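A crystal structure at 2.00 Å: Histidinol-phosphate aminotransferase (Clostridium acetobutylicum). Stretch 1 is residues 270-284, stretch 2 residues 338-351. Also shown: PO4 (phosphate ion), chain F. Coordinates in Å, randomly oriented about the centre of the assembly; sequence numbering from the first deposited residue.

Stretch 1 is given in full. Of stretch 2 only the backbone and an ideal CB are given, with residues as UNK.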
# COMPACT_ATOMS: atom_id res chain seq x y z
N LEU A 270 -21.68 14.26 -17.98
CA LEU A 270 -22.49 15.44 -18.23
C LEU A 270 -21.61 16.68 -18.07
O LEU A 270 -21.76 17.69 -18.77
CB LEU A 270 -23.65 15.48 -17.23
CG LEU A 270 -25.06 15.63 -17.79
CD1 LEU A 270 -25.96 16.28 -16.76
CD2 LEU A 270 -25.06 16.42 -19.10
N TRP A 271 -20.67 16.59 -17.13
CA TRP A 271 -19.80 17.71 -16.84
C TRP A 271 -18.80 17.97 -17.97
O TRP A 271 -18.99 18.92 -18.73
CB TRP A 271 -19.11 17.52 -15.48
CG TRP A 271 -17.83 18.25 -15.35
CD1 TRP A 271 -17.63 19.58 -15.51
CD2 TRP A 271 -16.56 17.68 -15.02
NE1 TRP A 271 -16.30 19.89 -15.32
CE2 TRP A 271 -15.63 18.74 -15.01
CE3 TRP A 271 -16.12 16.39 -14.73
CZ2 TRP A 271 -14.28 18.54 -14.73
CZ3 TRP A 271 -14.78 16.19 -14.45
CH2 TRP A 271 -13.87 17.26 -14.46
N ILE A 272 -17.78 17.12 -18.12
CA ILE A 272 -16.70 17.40 -19.08
C ILE A 272 -17.12 17.47 -20.53
O ILE A 272 -16.46 18.13 -21.32
CB ILE A 272 -15.52 16.39 -19.04
CG1 ILE A 272 -16.00 15.02 -18.55
CG2 ILE A 272 -14.33 16.98 -18.27
CD1 ILE A 272 -16.76 14.24 -19.60
N LYS A 273 -18.18 16.77 -20.90
CA LYS A 273 -18.66 16.85 -22.28
C LYS A 273 -18.87 18.31 -22.65
O LYS A 273 -18.22 18.83 -23.56
CB LYS A 273 -19.93 16.02 -22.47
CG LYS A 273 -19.69 14.51 -22.44
CD LYS A 273 -20.95 13.74 -22.84
CE LYS A 273 -20.74 12.23 -22.76
NZ LYS A 273 -19.69 11.73 -23.69
N LYS A 274 -19.75 18.98 -21.90
CA LYS A 274 -20.00 20.41 -22.05
C LYS A 274 -18.79 21.26 -21.70
O LYS A 274 -18.23 21.96 -22.55
CB LYS A 274 -21.15 20.84 -21.15
CG LYS A 274 -22.52 20.34 -21.58
CD LYS A 274 -23.61 21.20 -20.96
CE LYS A 274 -24.95 20.48 -20.96
NZ LYS A 274 -25.02 19.41 -19.92
N GLU A 275 -18.41 21.23 -20.43
CA GLU A 275 -17.36 22.10 -19.92
C GLU A 275 -16.07 22.01 -20.74
O GLU A 275 -15.48 23.04 -21.08
CB GLU A 275 -17.11 21.84 -18.43
CG GLU A 275 -16.28 22.91 -17.75
CD GLU A 275 -16.77 24.33 -18.04
OE1 GLU A 275 -17.98 24.49 -18.34
OE2 GLU A 275 -15.96 25.29 -17.97
N ARG A 276 -15.64 20.80 -21.07
CA ARG A 276 -14.41 20.66 -21.85
C ARG A 276 -14.54 21.43 -23.15
O ARG A 276 -13.60 22.11 -23.57
CB ARG A 276 -14.06 19.20 -22.13
CG ARG A 276 -12.76 19.03 -22.93
CD ARG A 276 -12.39 17.56 -23.15
NE ARG A 276 -13.55 16.77 -23.57
CZ ARG A 276 -13.93 15.63 -23.00
NH1 ARG A 276 -13.22 15.12 -22.00
NH2 ARG A 276 -15.01 14.99 -23.43
N LYS A 277 -15.70 21.32 -23.78
CA LYS A 277 -15.95 21.97 -25.07
C LYS A 277 -15.90 23.49 -24.96
O LYS A 277 -15.34 24.16 -25.82
CB LYS A 277 -17.29 21.52 -25.65
CG LYS A 277 -17.51 21.91 -27.10
CD LYS A 277 -18.83 21.38 -27.63
CE LYS A 277 -19.15 21.96 -29.00
NZ LYS A 277 -19.33 23.44 -28.96
N ARG A 278 -16.48 24.03 -23.89
CA ARG A 278 -16.50 25.47 -23.67
C ARG A 278 -15.12 25.98 -23.28
O ARG A 278 -14.60 26.92 -23.87
CB ARG A 278 -17.50 25.83 -22.56
CG ARG A 278 -17.77 27.32 -22.43
CD ARG A 278 -18.50 27.65 -21.14
NE ARG A 278 -17.63 27.49 -19.98
CZ ARG A 278 -17.15 28.50 -19.25
NH1 ARG A 278 -17.47 29.75 -19.56
NH2 ARG A 278 -16.37 28.26 -18.21
N PHE A 279 -14.54 25.34 -22.27
CA PHE A 279 -13.21 25.71 -21.78
C PHE A 279 -12.24 25.95 -22.95
O PHE A 279 -11.53 26.96 -22.99
CB PHE A 279 -12.68 24.62 -20.84
CG PHE A 279 -11.49 25.04 -20.03
CD1 PHE A 279 -11.59 26.09 -19.13
CD2 PHE A 279 -10.28 24.40 -20.17
CE1 PHE A 279 -10.50 26.49 -18.39
CE2 PHE A 279 -9.18 24.79 -19.43
CZ PHE A 279 -9.30 25.84 -18.54
N ILE A 280 -12.25 25.03 -23.91
CA ILE A 280 -11.33 25.10 -25.04
C ILE A 280 -11.65 26.26 -25.99
O ILE A 280 -10.76 26.79 -26.67
CB ILE A 280 -11.30 23.77 -25.83
CG1 ILE A 280 -10.30 22.78 -25.21
CG2 ILE A 280 -10.94 24.03 -27.29
CD1 ILE A 280 -10.44 22.56 -23.71
N GLU A 281 -12.92 26.67 -26.05
CA GLU A 281 -13.29 27.79 -26.91
C GLU A 281 -12.87 29.09 -26.26
O GLU A 281 -12.35 29.99 -26.92
CB GLU A 281 -14.80 27.80 -27.22
CG GLU A 281 -15.20 26.77 -28.28
CD GLU A 281 -16.68 26.44 -28.26
OE1 GLU A 281 -17.31 26.64 -27.21
OE2 GLU A 281 -17.20 25.97 -29.30
N GLU A 282 -13.06 29.17 -24.95
CA GLU A 282 -12.57 30.30 -24.18
C GLU A 282 -11.04 30.43 -24.23
O GLU A 282 -10.51 31.54 -24.36
CB GLU A 282 -13.07 30.21 -22.75
CG GLU A 282 -14.57 30.14 -22.65
CD GLU A 282 -15.22 31.27 -23.42
OE1 GLU A 282 -15.97 30.97 -24.38
OE2 GLU A 282 -14.97 32.44 -23.07
N LEU A 283 -10.32 29.31 -24.13
CA LEU A 283 -8.86 29.34 -24.19
C LEU A 283 -8.40 29.79 -25.56
O LEU A 283 -7.36 30.43 -25.71
CB LEU A 283 -8.24 27.96 -23.88
CG LEU A 283 -7.98 27.49 -22.44
CD1 LEU A 283 -7.30 26.15 -22.49
CD2 LEU A 283 -7.14 28.48 -21.63
N ASN A 284 -9.19 29.46 -26.58
CA ASN A 284 -8.80 29.75 -27.96
C ASN A 284 -8.84 31.24 -28.25
O ASN A 284 -8.20 31.72 -29.18
CB ASN A 284 -9.66 28.95 -28.96
CG ASN A 284 -9.05 27.61 -29.32
OD1 ASN A 284 -9.73 26.59 -29.31
ND2 ASN A 284 -7.76 27.60 -29.66
N UNK A 338 0.20 23.08 -18.99
CA UNK A 338 -0.97 22.20 -18.89
C UNK A 338 -1.97 22.75 -17.89
O UNK A 338 -1.61 23.16 -16.79
CB UNK A 338 -0.55 20.78 -18.49
N UNK A 339 -3.24 22.79 -18.28
CA UNK A 339 -4.29 23.28 -17.40
C UNK A 339 -5.29 22.17 -17.11
O UNK A 339 -5.65 21.39 -17.99
CB UNK A 339 -4.99 24.49 -18.02
N UNK A 340 -5.76 22.10 -15.87
CA UNK A 340 -6.83 21.17 -15.54
C UNK A 340 -8.15 21.73 -16.07
O UNK A 340 -8.27 22.92 -16.34
CB UNK A 340 -6.90 20.93 -14.03
N UNK A 341 -9.13 20.86 -16.24
CA UNK A 341 -10.47 21.27 -16.61
C UNK A 341 -11.38 20.87 -15.47
O UNK A 341 -11.56 19.69 -15.20
CB UNK A 341 -10.91 20.65 -17.93
N UNK A 342 -11.92 21.87 -14.77
CA UNK A 342 -12.78 21.65 -13.61
C UNK A 342 -14.20 22.02 -13.96
O UNK A 342 -14.60 21.95 -15.12
CB UNK A 342 -12.30 22.46 -12.40
N UNK A 343 -14.96 22.42 -12.94
CA UNK A 343 -16.32 22.91 -13.13
C UNK A 343 -16.33 24.36 -13.67
O UNK A 343 -15.37 25.12 -13.49
CB UNK A 343 -17.09 22.83 -11.81
N UNK A 344 -17.42 24.72 -14.34
CA UNK A 344 -17.57 26.02 -14.98
C UNK A 344 -17.19 27.22 -14.09
O UNK A 344 -16.55 28.17 -14.55
CB UNK A 344 -19.02 26.18 -15.44
N UNK A 345 -17.58 27.18 -12.83
CA UNK A 345 -17.33 28.30 -11.92
C UNK A 345 -15.84 28.56 -11.68
O UNK A 345 -15.37 29.69 -11.82
CB UNK A 345 -18.02 28.04 -10.58
N UNK A 346 -15.10 27.52 -11.30
CA UNK A 346 -13.65 27.63 -11.14
C UNK A 346 -12.95 27.98 -12.45
O UNK A 346 -11.97 28.74 -12.47
CB UNK A 346 -13.08 26.32 -10.59
N UNK A 347 -13.46 27.43 -13.55
CA UNK A 347 -12.91 27.63 -14.88
C UNK A 347 -13.05 29.07 -15.37
O UNK A 347 -12.13 29.64 -15.97
CB UNK A 347 -13.59 26.68 -15.87
N UNK A 348 -14.22 29.67 -15.14
CA UNK A 348 -14.43 31.04 -15.54
C UNK A 348 -13.53 31.96 -14.72
O UNK A 348 -12.97 32.93 -15.24
CB UNK A 348 -15.90 31.43 -15.38
N UNK A 349 -13.36 31.63 -13.45
CA UNK A 349 -12.45 32.38 -12.59
C UNK A 349 -11.04 32.27 -13.14
O UNK A 349 -10.35 33.27 -13.33
CB UNK A 349 -12.51 31.87 -11.15
N UNK A 350 -10.61 31.04 -13.39
CA UNK A 350 -9.31 30.76 -14.01
C UNK A 350 -9.03 31.62 -15.26
O UNK A 350 -7.98 32.27 -15.36
CB UNK A 350 -9.24 29.28 -14.39
N UNK A 351 -9.97 31.60 -16.21
CA UNK A 351 -9.85 32.30 -17.48
C UNK A 351 -9.78 33.81 -17.27
O UNK A 351 -9.05 34.51 -17.97
CB UNK A 351 -11.03 31.95 -18.39
P PO4 F . 1.36 15.01 -13.39
O1 PO4 F . 1.33 14.05 -12.22
O2 PO4 F . 2.63 14.83 -14.18
O3 PO4 F . 0.17 14.74 -14.28
O4 PO4 F . 1.28 16.43 -12.87

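Stretch 1 is one continuous helix; stretch 2 passes from a strand through a turn into a second helix that runs nearly parallel to it, with 7° between the axes.

Position 338 has extended backbone angles and nothing of stretch 1 within 5.5 Å of its ideal CB, but the phosphate ion lies on the side to which the CB points, so a long basic side chain would suit. It is R338, whose NH2 donates to PO4 O4 (2.9 Å) and whose NH1 makes a weak hydrogen bond to PO4 O3 (2.8 Å).

At 339 the CB points toward the helix, 4.4 Å from F279 CE2 and 5.3 Å from L283 CD1, where any sizeable apolar group would fit. The residue is F339; L283 CD2 meets the edge of its ring, 3.9 Å from F339 CD2. Position 340 points away, and stretch 1 sets no demand there; it is A340.

Position 341 points sideways, yet F279 CD2, I272 CG2 and W271 CZ2 all lie within about 5 Å of its CB. These apolar surroundings would take leucine, isoleucine, valine or methionine. I341 places CG1 3.5 Å from F279 CD2, while its CD1 extends to I280 CD1 (3.8 Å) and R276 CG (3.7 Å).

At 342 the CB turns away and the backbone makes the contact: W271 NE1 donates to the carbonyl O of this residue at 2.7 Å. Many side chains would serve, and K342 is found. Position 343 also points away and directly precedes the helix, where aspartate, asparagine, serine or threonine is common. D343 occupies this N-cap position.

The CB of 344 lies 3.5 Å from E275 OE1 and 4.4 Å from R278 NH2, so the helix offers both charges; a polar side chain seems likely, but its sign is hard to predict. E344 makes a charge-only salt bridge, OE2 to R278 NE at 3.6 Å, and accepts a close approach of like charges, its OE1 being 3.1 Å from E275 OE1. Positions 345 and 346 have no neighbour in stretch 1 and could be almost anything; they are K345 and K346. K346 NZ forms a salt bridge with D343 OD2 (3.1 Å).

Position 347 points toward the helix, its CB 3.5 Å from E275 OE2. A short donor is favoured, such as asparagine or serine. N347 donates from ND2 to E275 OE2 (2.9 Å), while its OD1 accepts from K342 N (3.2 Å), tying the turn to the helix.

At 348, R278 NH2 lies 4.3 Å from the CB, inviting a small acceptor such as serine, threonine or aspartate. T348 OG1 receives a hydrogen bond from R278 NH2 (3.1 Å). Position 349 is out of reach; it is K349.

Position 350 points toward F279, whose CE1 is 5.0 Å from the CB, suiting a large apolar group. F350 CD2 lies 3.7 Å from F279 CZ, the rings meeting obliquely. Finally, 351 faces E282 CB and F279 CE1, a site for a branched aliphatic chain. L351 brings CD1 to E282 CB (3.4 Å) and CD2 to L283 CD2 (4.0 Å).

Stretch 2, residues 338-351: RFAIKDEKKNTKFL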
# COMPACT_ATOMS: atom_id res chain seq x y z
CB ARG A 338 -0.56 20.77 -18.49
CG ARG A 338 -1.68 19.74 -18.55
CD ARG A 338 -1.28 18.44 -17.84
NE ARG A 338 -1.30 18.59 -16.39
CZ ARG A 338 -0.58 17.86 -15.54
NH1 ARG A 338 0.25 16.93 -16.00
NH2 ARG A 338 -0.68 18.07 -14.23
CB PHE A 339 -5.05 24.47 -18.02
CG PHE A 339 -4.17 25.63 -18.43
CD1 PHE A 339 -2.90 25.82 -17.87
CD2 PHE A 339 -4.63 26.56 -19.37
CE1 PHE A 339 -2.10 26.90 -18.26
CE2 PHE A 339 -3.84 27.64 -19.75
CZ PHE A 339 -2.57 27.81 -19.18
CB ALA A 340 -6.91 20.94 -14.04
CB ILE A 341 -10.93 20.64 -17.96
CG1 ILE A 341 -9.99 21.05 -19.08
CG2 ILE A 341 -12.37 21.04 -18.29
CD1 ILE A 341 -10.41 20.57 -20.45
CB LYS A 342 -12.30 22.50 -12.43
CG LYS A 342 -10.83 22.33 -12.15
CD LYS A 342 -10.34 23.27 -11.07
CE LYS A 342 -8.90 22.95 -10.70
NZ LYS A 342 -8.81 21.68 -9.93
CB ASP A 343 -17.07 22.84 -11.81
CG ASP A 343 -16.33 23.53 -10.67
OD1 ASP A 343 -16.78 24.61 -10.24
OD2 ASP A 343 -15.30 23.00 -10.21
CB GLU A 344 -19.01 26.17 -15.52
CG GLU A 344 -19.26 27.40 -16.39
CD GLU A 344 -20.27 27.14 -17.51
OE1 GLU A 344 -20.65 25.97 -17.72
OE2 GLU A 344 -20.68 28.10 -18.20
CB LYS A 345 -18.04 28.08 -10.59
CG LYS A 345 -18.27 29.35 -9.79
CD LYS A 345 -18.77 29.03 -8.39
CE LYS A 345 -19.59 30.18 -7.81
NZ LYS A 345 -20.96 30.22 -8.41
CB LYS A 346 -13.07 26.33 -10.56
CG LYS A 346 -13.50 26.04 -9.12
CD LYS A 346 -12.57 25.04 -8.45
CE LYS A 346 -13.13 24.54 -7.13
NZ LYS A 346 -14.42 23.83 -7.35
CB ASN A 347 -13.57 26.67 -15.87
CG ASN A 347 -12.95 25.28 -15.85
OD1 ASN A 347 -12.00 25.02 -15.10
ND2 ASN A 347 -13.46 24.39 -16.69
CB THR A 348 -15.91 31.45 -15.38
OG1 THR A 348 -16.73 30.66 -16.25
CG2 THR A 348 -16.09 32.93 -15.70
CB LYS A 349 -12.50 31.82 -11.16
CG LYS A 349 -12.03 32.81 -10.11
CD LYS A 349 -11.68 32.11 -8.81
CE LYS A 349 -11.47 33.12 -7.69
NZ LYS A 349 -12.65 34.02 -7.50
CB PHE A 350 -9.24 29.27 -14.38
CG PHE A 350 -7.99 28.89 -15.11
CD1 PHE A 350 -6.78 28.80 -14.44
CD2 PHE A 350 -8.03 28.63 -16.48
CE1 PHE A 350 -5.62 28.46 -15.11
CE2 PHE A 350 -6.87 28.29 -17.16
CZ PHE A 350 -5.66 28.20 -16.47
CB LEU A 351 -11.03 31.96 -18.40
CG LEU A 351 -11.10 30.59 -19.08
CD1 LEU A 351 -12.55 30.20 -19.35
CD2 LEU A 351 -10.28 30.57 -20.37
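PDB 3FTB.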